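Local coordinates for protein fumarase E (Shigella flexneri 2a str. 2457T, PDB 3C8G) that probably catalyses the addition of water to fumarate to give malate, working as a homodimer of the MtlR/FumE family, at residues D20-F25 / P108-D113; Q35-F40 / V72-I77; S120-I125 / T160-T165. All coordinates share one frame; numbering follows the deposited sequence.

Contact 1 of 3, residues D20-F25 / P108-D113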
loop_
_atom_site.group_PDB
_atom_site.type_symbol
_atom_site.label_atom_id
_atom_site.label_comp_id
_atom_site.label_asym_id
_atom_site.label_seq_id
_atom_site.Cartn_x
_atom_site.Cartn_y
_atom_site.Cartn_z
ATOM N N ASP B 20 12.190 -11.262 29.745
ATOM C CA ASP B 20 12.976 -12.408 30.245
ATOM C C ASP B 20 12.927 -13.676 29.364
ATOM O O ASP B 20 13.552 -14.706 29.691
ATOM C CB ASP B 20 12.632 -12.732 31.710
ATOM C CG ASP B 20 11.254 -13.440 31.869
ATOM O OD1 ASP B 20 10.953 -14.426 31.139
ATOM O OD2 ASP B 20 10.468 -13.021 32.757
ATOM N N ASN B 21 12.189 -13.614 28.259
ATOM C CA ASN B 21 12.125 -14.772 27.350
ATOM C C ASN B 21 12.027 -14.382 25.866
ATOM O O ASN B 21 11.494 -13.324 25.536
ATOM C CB ASN B 21 11.046 -15.784 27.795
ATOM C CG ASN B 21 9.656 -15.294 27.539
ATOM O OD1 ASN B 21 9.246 -15.126 26.415
ATOM N ND2 ASN B 21 8.917 -15.080 28.580
ATOM N N LEU B 22 12.569 -15.236 24.993
ATOM C CA LEU B 22 12.553 -15.027 23.526
ATOM C C LEU B 22 11.170 -14.568 22.978
ATOM O O LEU B 22 11.063 -13.576 22.222
ATOM C CB LEU B 22 13.041 -16.296 22.812
ATOM C CG LEU B 22 13.558 -16.345 21.364
ATOM C CD1 LEU B 22 12.611 -17.094 20.450
ATOM C CD2 LEU B 22 13.955 -14.977 20.751
ATOM N N PHE B 23 10.111 -15.244 23.407
ATOM C CA PHE B 23 8.794 -14.963 22.879
ATOM C C PHE B 23 8.333 -13.539 23.194
ATOM O O PHE B 23 7.813 -12.860 22.309
ATOM C CB PHE B 23 7.770 -15.986 23.375
ATOM C CG PHE B 23 6.380 -15.640 23.003
ATOM C CD1 PHE B 23 5.593 -14.871 23.859
ATOM C CD2 PHE B 23 5.871 -16.032 21.774
ATOM C CE1 PHE B 23 4.302 -14.532 23.521
ATOM C CE2 PHE B 23 4.572 -15.683 21.394
ATOM C CZ PHE B 23 3.779 -14.928 22.269
ATOM N N SER B 24 8.480 -13.112 24.455
ATOM C CA SER B 24 8.204 -11.727 24.880
ATOM C C SER B 24 9.159 -10.764 24.175
ATOM O O SER B 24 8.776 -9.669 23.732
ATOM C CB SER B 24 8.375 -11.563 26.398
ATOM O OG SER B 24 7.248 -12.029 27.100
ATOM N N PHE B 25 10.413 -11.172 24.065
ATOM C CA PHE B 25 11.371 -10.302 23.439
ATOM C C PHE B 25 10.903 -9.898 22.033
ATOM O O PHE B 25 10.755 -8.706 21.724
ATOM C CB PHE B 25 12.754 -10.933 23.396
ATOM C CG PHE B 25 13.809 -9.975 22.969
ATOM C CD1 PHE B 25 14.489 -9.209 23.912
ATOM C CD2 PHE B 25 14.099 -9.798 21.617
ATOM C CE1 PHE B 25 15.463 -8.288 23.526
ATOM C CE2 PHE B 25 15.081 -8.879 21.217
ATOM C CZ PHE B 25 15.762 -8.126 22.188
ATOM N N PRO B 108 10.548 -21.752 21.531
ATOM C CA PRO B 108 11.995 -21.517 21.454
ATOM C C PRO B 108 12.495 -20.362 22.333
ATOM O O PRO B 108 11.884 -19.296 22.372
ATOM C CB PRO B 108 12.224 -21.215 19.968
ATOM C CG PRO B 108 11.105 -21.896 19.266
ATOM C CD PRO B 108 9.926 -21.727 20.193
ATOM N N GLY B 109 13.583 -20.613 23.061
ATOM C CA GLY B 109 14.305 -19.590 23.795
ATOM C C GLY B 109 15.530 -19.045 23.065
ATOM O O GLY B 109 15.873 -19.493 21.951
ATOM N N PHE B 110 16.194 -18.092 23.709
ATOM C CA PHE B 110 17.421 -17.452 23.231
ATOM C C PHE B 110 18.541 -18.410 22.809
ATOM O O PHE B 110 19.268 -18.149 21.844
ATOM C CB PHE B 110 17.964 -16.519 24.322
ATOM C CG PHE B 110 17.070 -15.347 24.638
ATOM C CD1 PHE B 110 16.445 -15.250 25.867
ATOM C CD2 PHE B 110 16.890 -14.316 23.720
ATOM C CE1 PHE B 110 15.629 -14.162 26.176
ATOM C CE2 PHE B 110 16.073 -13.206 24.021
ATOM C CZ PHE B 110 15.435 -13.137 25.226
ATOM N N ALA B 111 18.685 -19.509 23.535
ATOM C CA ALA B 111 19.788 -20.436 23.309
ATOM C C ALA B 111 19.456 -21.575 22.345
ATOM O O ALA B 111 20.316 -22.428 22.103
ATOM C CB ALA B 111 20.279 -21.005 24.621
ATOM N N ASP B 112 18.252 -21.632 21.791
ATOM C CA ASP B 112 17.985 -22.792 20.921
ATOM C C ASP B 112 18.631 -22.737 19.525
ATOM O O ASP B 112 18.981 -21.668 19.010
ATOM C CB ASP B 112 16.487 -23.106 20.829
ATOM C CG ASP B 112 15.874 -23.444 22.183
ATOM O OD1 ASP B 112 16.463 -24.236 22.963
ATOM O OD2 ASP B 112 14.790 -22.906 22.475
ATOM N N ASP B 113 18.792 -23.908 18.918
ATOM C CA ASP B 113 19.309 -24.016 17.537
ATOM C C ASP B 113 18.554 -23.070 16.597
ATOM O O ASP B 113 19.142 -22.353 15.755
ATOM C CB ASP B 113 19.170 -25.460 17.020
ATOM C CG ASP B 113 20.252 -26.401 17.546
ATOM O OD1 ASP B 113 20.290 -27.573 17.093
ATOM O OD2 ASP B 113 21.078 -26.004 18.402
#
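L22 and F110 join the start of the short helix 22-25 to the loop between helices 85-103 and 113-120 in a partly buried van der Waals contact, apolar side chains meeting each other and backbone, without hydrogen bonds across it. F110 and L22 carry most of it between them. L22 N lies over one face of the F110 ring, 3.4 Å above the plane and displaced toward the rim, while D20 O stands at the edge, near the plane, 4.1 Å from F110 CE1. That same ring turns its edge to the face of F25 in an offset T-shaped pair, the centroids 5.9 Å apart and the planes at 77°. L22 has CG anti to its backbone N (chi1 -161°); beyond it CD1 packs closely on the backbone, 3.0 Å from P108 O. L22 CB in turn rests 3.7 Å from G109 CA. Y97 and L101 of helix 85-103 back both L22 and P108, and L159 of helix 158-166 touches F25 and F110.

Each segment is also fastened within itself. S24 N gives a nearly straight 2.9 Å bond to N21 OD1, and G109 N reaches D112 OD2 at 2.7 Å, on the anti side of the carboxylate. The pairing illustrates an N-capped helix start, with its asparagine side chain bonded to an N-H of the first turn, set against a type I beta turn, G109 to D112, in an all-helical fold.

Contact 2 of 3, residues Q35-F40 / V72-I77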
loop_
_atom_site.group_PDB
_atom_site.type_symbol
_atom_site.label_atom_id
_atom_site.label_comp_id
_atom_site.label_asym_id
_atom_site.label_seq_id
_atom_site.Cartn_x
_atom_site.Cartn_y
_atom_site.Cartn_z
ATOM N N GLN B 35 6.341 0.305 14.852
ATOM C CA GLN B 35 6.256 1.739 15.112
ATOM C C GLN B 35 7.433 2.537 14.555
ATOM O O GLN B 35 7.227 3.633 14.031
ATOM C CB GLN B 35 5.932 2.072 16.583
ATOM C CG GLN B 35 4.447 2.668 16.791
ATOM C CD GLN B 35 3.309 1.809 16.148
ATOM O OE1 GLN B 35 2.693 2.217 15.154
ATOM N NE2 GLN B 35 3.062 0.614 16.710
ATOM N N GLY B 36 8.642 1.970 14.629
ATOM C CA GLY B 36 9.792 2.543 13.944
ATOM C C GLY B 36 9.532 2.746 12.457
ATOM O O GLY B 36 9.804 3.815 11.907
ATOM N N ILE B 37 8.995 1.712 11.815
ATOM C CA ILE B 37 8.666 1.737 10.396
ATOM C C ILE B 37 7.572 2.789 10.136
ATOM O O ILE B 37 7.656 3.571 9.179
ATOM C CB ILE B 37 8.219 0.318 9.918
ATOM C CG1 ILE B 37 9.424 -0.634 9.813
ATOM C CG2 ILE B 37 7.469 0.379 8.605
ATOM C CD1 ILE B 37 10.378 -0.347 8.614
ATOM N N ARG B 38 6.568 2.817 11.014
ATOM C CA ARG B 38 5.405 3.681 10.842
ATOM C C ARG B 38 5.714 5.168 11.003
ATOM O O ARG B 38 5.047 5.980 10.394
ATOM C CB ARG B 38 4.259 3.263 11.778
ATOM C CG ARG B 38 3.319 2.178 11.209
ATOM C CD ARG B 38 2.248 1.746 12.249
ATOM N NE ARG B 38 0.889 2.266 12.031
ATOM C CZ ARG B 38 0.335 2.544 10.843
ATOM N NH1 ARG B 38 -0.917 2.985 10.781
ATOM N NH2 ARG B 38 1.011 2.372 9.714
ATOM N N GLN B 39 6.705 5.523 11.827
ATOM C CA GLN B 39 7.139 6.922 11.950
ATOM C C GLN B 39 7.860 7.344 10.664
ATOM O O GLN B 39 7.778 8.501 10.267
ATOM C CB GLN B 39 8.028 7.182 13.197
ATOM C CG GLN B 39 7.944 6.105 14.295
ATOM C CD GLN B 39 7.830 6.633 15.745
ATOM O OE1 GLN B 39 8.814 7.089 16.345
ATOM N NE2 GLN B 39 6.629 6.519 16.321
ATOM N N PHE B 40 8.529 6.397 10.011
ATOM C CA PHE B 40 9.259 6.644 8.773
ATOM C C PHE B 40 8.344 6.899 7.587
ATOM O O PHE B 40 8.626 7.750 6.771
ATOM C CB PHE B 40 10.175 5.458 8.464
ATOM C CG PHE B 40 11.006 5.623 7.211
ATOM C CD1 PHE B 40 10.549 5.140 5.988
ATOM C CD2 PHE B 40 12.261 6.232 7.265
ATOM C CE1 PHE B 40 11.322 5.288 4.834
ATOM C CE2 PHE B 40 13.044 6.393 6.119
ATOM C CZ PHE B 40 12.585 5.921 4.910
ATOM N N VAL B 72 3.623 -5.235 4.588
ATOM C CA VAL B 72 3.249 -4.372 3.458
ATOM C C VAL B 72 3.961 -3.028 3.564
ATOM O O VAL B 72 4.469 -2.503 2.559
ATOM C CB VAL B 72 1.701 -4.223 3.205
ATOM C CG1 VAL B 72 0.915 -5.412 3.756
ATOM C CG2 VAL B 72 1.164 -2.927 3.749
ATOM N N ALA B 73 4.050 -2.497 4.780
ATOM C CA ALA B 73 4.898 -1.320 5.035
ATOM C C ALA B 73 6.370 -1.475 4.569
ATOM O O ALA B 73 6.937 -0.553 3.969
ATOM C CB ALA B 73 4.851 -0.959 6.483
ATOM N N LEU B 74 6.988 -2.621 4.867
ATOM C CA LEU B 74 8.383 -2.862 4.488
ATOM C C LEU B 74 8.474 -2.936 2.984
ATOM O O LEU B 74 9.256 -2.221 2.352
ATOM C CB LEU B 74 8.909 -4.172 5.063
ATOM C CG LEU B 74 9.576 -4.155 6.418
ATOM C CD1 LEU B 74 9.803 -5.605 6.848
ATOM C CD2 LEU B 74 10.878 -3.359 6.363
ATOM N N ARG B 75 7.657 -3.803 2.418
ATOM C CA ARG B 75 7.598 -3.922 0.982
ATOM C C ARG B 75 7.407 -2.559 0.304
ATOM O O ARG B 75 8.080 -2.283 -0.693
ATOM C CB ARG B 75 6.546 -4.941 0.585
ATOM C CG ARG B 75 7.047 -6.333 0.876
ATOM C CD ARG B 75 6.077 -7.382 0.462
ATOM N NE ARG B 75 5.341 -7.910 1.603
ATOM C CZ ARG B 75 4.964 -9.181 1.715
ATOM N NH1 ARG B 75 5.283 -10.055 0.769
ATOM N NH2 ARG B 75 4.280 -9.579 2.768
ATOM N N LEU B 76 6.565 -1.686 0.871
ATOM C CA LEU B 76 6.352 -0.353 0.276
ATOM C C LEU B 76 7.665 0.436 0.236
ATOM O O LEU B 76 8.055 0.942 -0.810
ATOM C CB LEU B 76 5.255 0.442 1.006
ATOM C CG LEU B 76 4.233 1.269 0.213
ATOM C CD1 LEU B 76 3.962 2.590 0.890
ATOM C CD2 LEU B 76 4.634 1.531 -1.195
ATOM N N ILE B 77 8.349 0.513 1.372
ATOM C CA ILE B 77 9.592 1.256 1.470
ATOM C C ILE B 77 10.643 0.692 0.514
ATOM O O ILE B 77 11.365 1.463 -0.154
ATOM C CB ILE B 77 10.158 1.242 2.890
ATOM C CG1 ILE B 77 9.095 1.691 3.916
ATOM C CG2 ILE B 77 11.474 2.063 2.956
ATOM C CD1 ILE B 77 9.558 1.609 5.361
#
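I37 and I77 bury more surface here than any other pair, with F40 third, and between them they show how two helices can be matched by apolar side chains, with no polar bond between them. Helix segments 35-40 and 72-77 run at 45° to each other, their axes 10.4 Å apart at closest approach.

I37 uses two branches. Its CG2 meets the small side chain of A73, at 3.6 Å from A73 CB, where the backbones come nearest to each other. The other branch bends, CD1 being turned out of the extended line (chi2 -72°), and its methyl serves two partners: L74 CD2 at 3.8 Å and I77 CD1 at 3.9 Å. The side chains of I37 and L74 cross at about a right angle.

I77 answers from the other helix with its longer branch extended (chi2 176°), and CD1 enters between I37 and F40. This methyl lies 3.7 Å from F40 CD1, and the shorter branch touches the next ring atom, with I77 CG2 3.7 Å from F40 CE1. Two branches of one isoleucine therefore grip one side of the phenylalanine, and the two side chains cross obliquely. I37 and F40 stand a turn apart on their helix, as do A73 and I77 on theirs.

Helix 85-103 covers L74 with Y88, I91 and T92, while V72, R75 and L76 reach the other subunit of the dimer. R38 forms a salt bridge with D68 nearby. Across the two segments themselves there is no hydrogen bond: the contact is made by methyl groups and one ring, and the fit of the helices at this point probably rests on shape rather than on directional bonds.

Contact 3 of 3, residues S120-I125 / T160-T165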
loop_
_atom_site.group_PDB
_atom_site.type_symbol
_atom_site.label_atom_id
_atom_site.label_comp_id
_atom_site.label_asym_id
_atom_site.label_seq_id
_atom_site.Cartn_x
_atom_site.Cartn_y
_atom_site.Cartn_z
ATOM N N SER B 120 22.154 -15.884 12.818
ATOM C CA SER B 120 23.192 -16.028 11.791
ATOM C C SER B 120 22.840 -15.345 10.467
ATOM O O SER B 120 23.717 -15.033 9.679
ATOM C CB SER B 120 23.482 -17.508 11.535
ATOM O OG SER B 120 23.413 -18.206 12.767
ATOM N N ASN B 121 21.563 -15.101 10.233
ATOM C CA ASN B 121 21.141 -14.372 9.044
ATOM C C ASN B 121 20.650 -12.956 9.320
ATOM O O ASN B 121 19.951 -12.388 8.481
ATOM C CB ASN B 121 20.027 -15.140 8.357
ATOM C CG ASN B 121 20.488 -16.474 7.867
ATOM O OD1 ASN B 121 21.560 -16.591 7.262
ATOM N ND2 ASN B 121 19.704 -17.508 8.153
ATOM N N VAL B 122 20.985 -12.409 10.499
ATOM C CA VAL B 122 20.731 -11.001 10.788
ATOM C C VAL B 122 22.043 -10.280 10.544
ATOM O O VAL B 122 23.041 -10.544 11.252
ATOM C CB VAL B 122 20.242 -10.801 12.236
ATOM C CG1 VAL B 122 20.287 -9.309 12.671
ATOM C CG2 VAL B 122 18.850 -11.428 12.461
ATOM N N ASN B 123 22.053 -9.399 9.542
ATOM C CA ASN B 123 23.281 -8.757 9.049
ATOM C C ASN B 123 23.866 -7.771 10.049
ATOM O O ASN B 123 25.082 -7.588 10.123
ATOM C CB ASN B 123 23.028 -7.979 7.762
ATOM C CG ASN B 123 22.779 -8.863 6.580
ATOM O OD1 ASN B 123 23.695 -9.473 6.042
ATOM N ND2 ASN B 123 21.540 -8.906 6.137
ATOM N N SER B 124 22.998 -7.109 10.802
ATOM C CA SER B 124 23.474 -6.150 11.791
ATOM C C SER B 124 24.158 -6.860 12.953
ATOM O O SER B 124 24.950 -6.264 13.671
ATOM C CB SER B 124 22.356 -5.224 12.263
ATOM O OG SER B 124 21.307 -5.963 12.845
ATOM N N ILE B 125 23.893 -8.148 13.103
ATOM C CA ILE B 125 24.640 -8.960 14.062
ATOM C C ILE B 125 25.927 -9.505 13.426
ATOM O O ILE B 125 27.010 -9.341 13.959
ATOM C CB ILE B 125 23.757 -10.106 14.620
ATOM C CG1 ILE B 125 22.697 -9.535 15.535
ATOM C CG2 ILE B 125 24.578 -11.116 15.356
ATOM C CD1 ILE B 125 21.681 -10.551 15.902
ATOM N N THR B 160 19.263 -7.227 20.844
ATOM C CA THR B 160 18.993 -5.848 21.209
ATOM C C THR B 160 19.789 -4.910 20.323
ATOM O O THR B 160 19.224 -3.992 19.721
ATOM C CB THR B 160 19.244 -5.590 22.666
ATOM O OG1 THR B 160 18.349 -6.418 23.402
ATOM C CG2 THR B 160 18.968 -4.156 22.997
ATOM N N LEU B 161 21.085 -5.160 20.196
ATOM C CA LEU B 161 21.902 -4.404 19.229
ATOM C C LEU B 161 21.217 -4.340 17.859
ATOM O O LEU B 161 21.174 -3.271 17.231
ATOM C CB LEU B 161 23.315 -4.996 19.135
ATOM C CG LEU B 161 24.526 -4.313 18.458
ATOM C CD1 LEU B 161 24.645 -4.695 16.953
ATOM C CD2 LEU B 161 24.572 -2.787 18.688
ATOM N N ALA B 162 20.651 -5.465 17.416
ATOM C CA ALA B 162 20.044 -5.535 16.070
ATOM C C ALA B 162 18.807 -4.641 15.894
ATOM O O ALA B 162 18.644 -4.023 14.840
ATOM C CB ALA B 162 19.713 -6.962 15.681
ATOM N N VAL B 163 17.933 -4.570 16.898
ATOM C CA VAL B 163 16.768 -3.726 16.694
ATOM C C VAL B 163 17.191 -2.264 16.793
ATOM O O VAL B 163 16.788 -1.416 15.991
ATOM C CB VAL B 163 15.504 -4.109 17.553
ATOM C CG1 VAL B 163 15.614 -5.509 18.106
ATOM C CG2 VAL B 163 15.233 -3.129 18.615
ATOM N N THR B 164 18.050 -2.009 17.760
ATOM C CA THR B 164 18.564 -0.699 18.055
ATOM C C THR B 164 19.293 -0.092 16.837
ATOM O O THR B 164 19.174 1.113 16.588
ATOM C CB THR B 164 19.449 -0.804 19.318
ATOM O OG1 THR B 164 19.178 0.282 20.212
ATOM C CG2 THR B 164 20.924 -0.907 19.001
ATOM N N THR B 165 20.006 -0.928 16.068
ATOM C CA THR B 165 20.728 -0.444 14.886
ATOM C C THR B 165 19.805 -0.323 13.663
ATOM O O THR B 165 20.034 0.507 12.782
ATOM C CB THR B 165 22.034 -1.258 14.572
ATOM O OG1 THR B 165 21.686 -2.573 14.189
ATOM C CG2 THR B 165 22.925 -1.377 15.795
#
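S124 meets A162 and T165 beside a flat group that belongs to the backbone, the peptide carbonyl of L161, gripped from both faces within its own helix. T165 OG1 and T165 N reach L161 O from opposite faces of its plane. The side-chain bond is 3.2 Å long, with OG1 tilted 31° from the plane, and the helical bond from N measures 2.9 Å. Two donors thus grip L161 O, and the single bond from OG1 holds the T165 hydroxyl. A chi1 of 67° puts OG1 between the backbone N and the carbonyl carbon, from where it bonds to L161 O one turn back.

S124 packs against this turn of the helix. Its CB touches the held hydroxyl, 3.3 Å from T165 OG1, and its OG lies 3.4 Å from A162 CB. On the other flank S124 O faces the tip of L161, with CD1 3.7 Å away.

A162 is the shared apolar partner. Its methyl also receives V122 CG1 at 3.9 Å and I125 CG1 at the same distance, so three residues from around the first turn of helix 123-126 converge on one alanine of helix 158-166. D90 of helix 85-103 accepts from N123 N and S124 N through its two carboxylate oxygens, satisfying amides at the start of the short helix, and F94 on that same helix touches A162.

Small side chains permit the close approach, 5.5 Å between S124 CA and A162 CA. The two hydroxyls in the contact are bonded elsewhere, T165 OG1 within its own segment and S124 OG outside the pair; what passes directly between the segments is van der Waals contact, with no hydrogen bond to join them.

In the fold
From the N terminus the chain passes through 20-25, which pairs with 108-113, so that contact 1 closes a loop with 82 residues between its segments, 47 of them helical. Contact 2 is nested inside that loop: 35-40 and 72-77 close a smaller one of 31 residues on the opposite side of the chain's centre, about 25 Å from contact 1 between centres. Contact 3 follows in series, 120-125 meeting 160-165 across 34 residues. It touches contact 1 directly, F25 CZ lying 3.3 Å from T160 OG1. Helix 85-103, inside the large loop, runs past all three, and none of the loops cross.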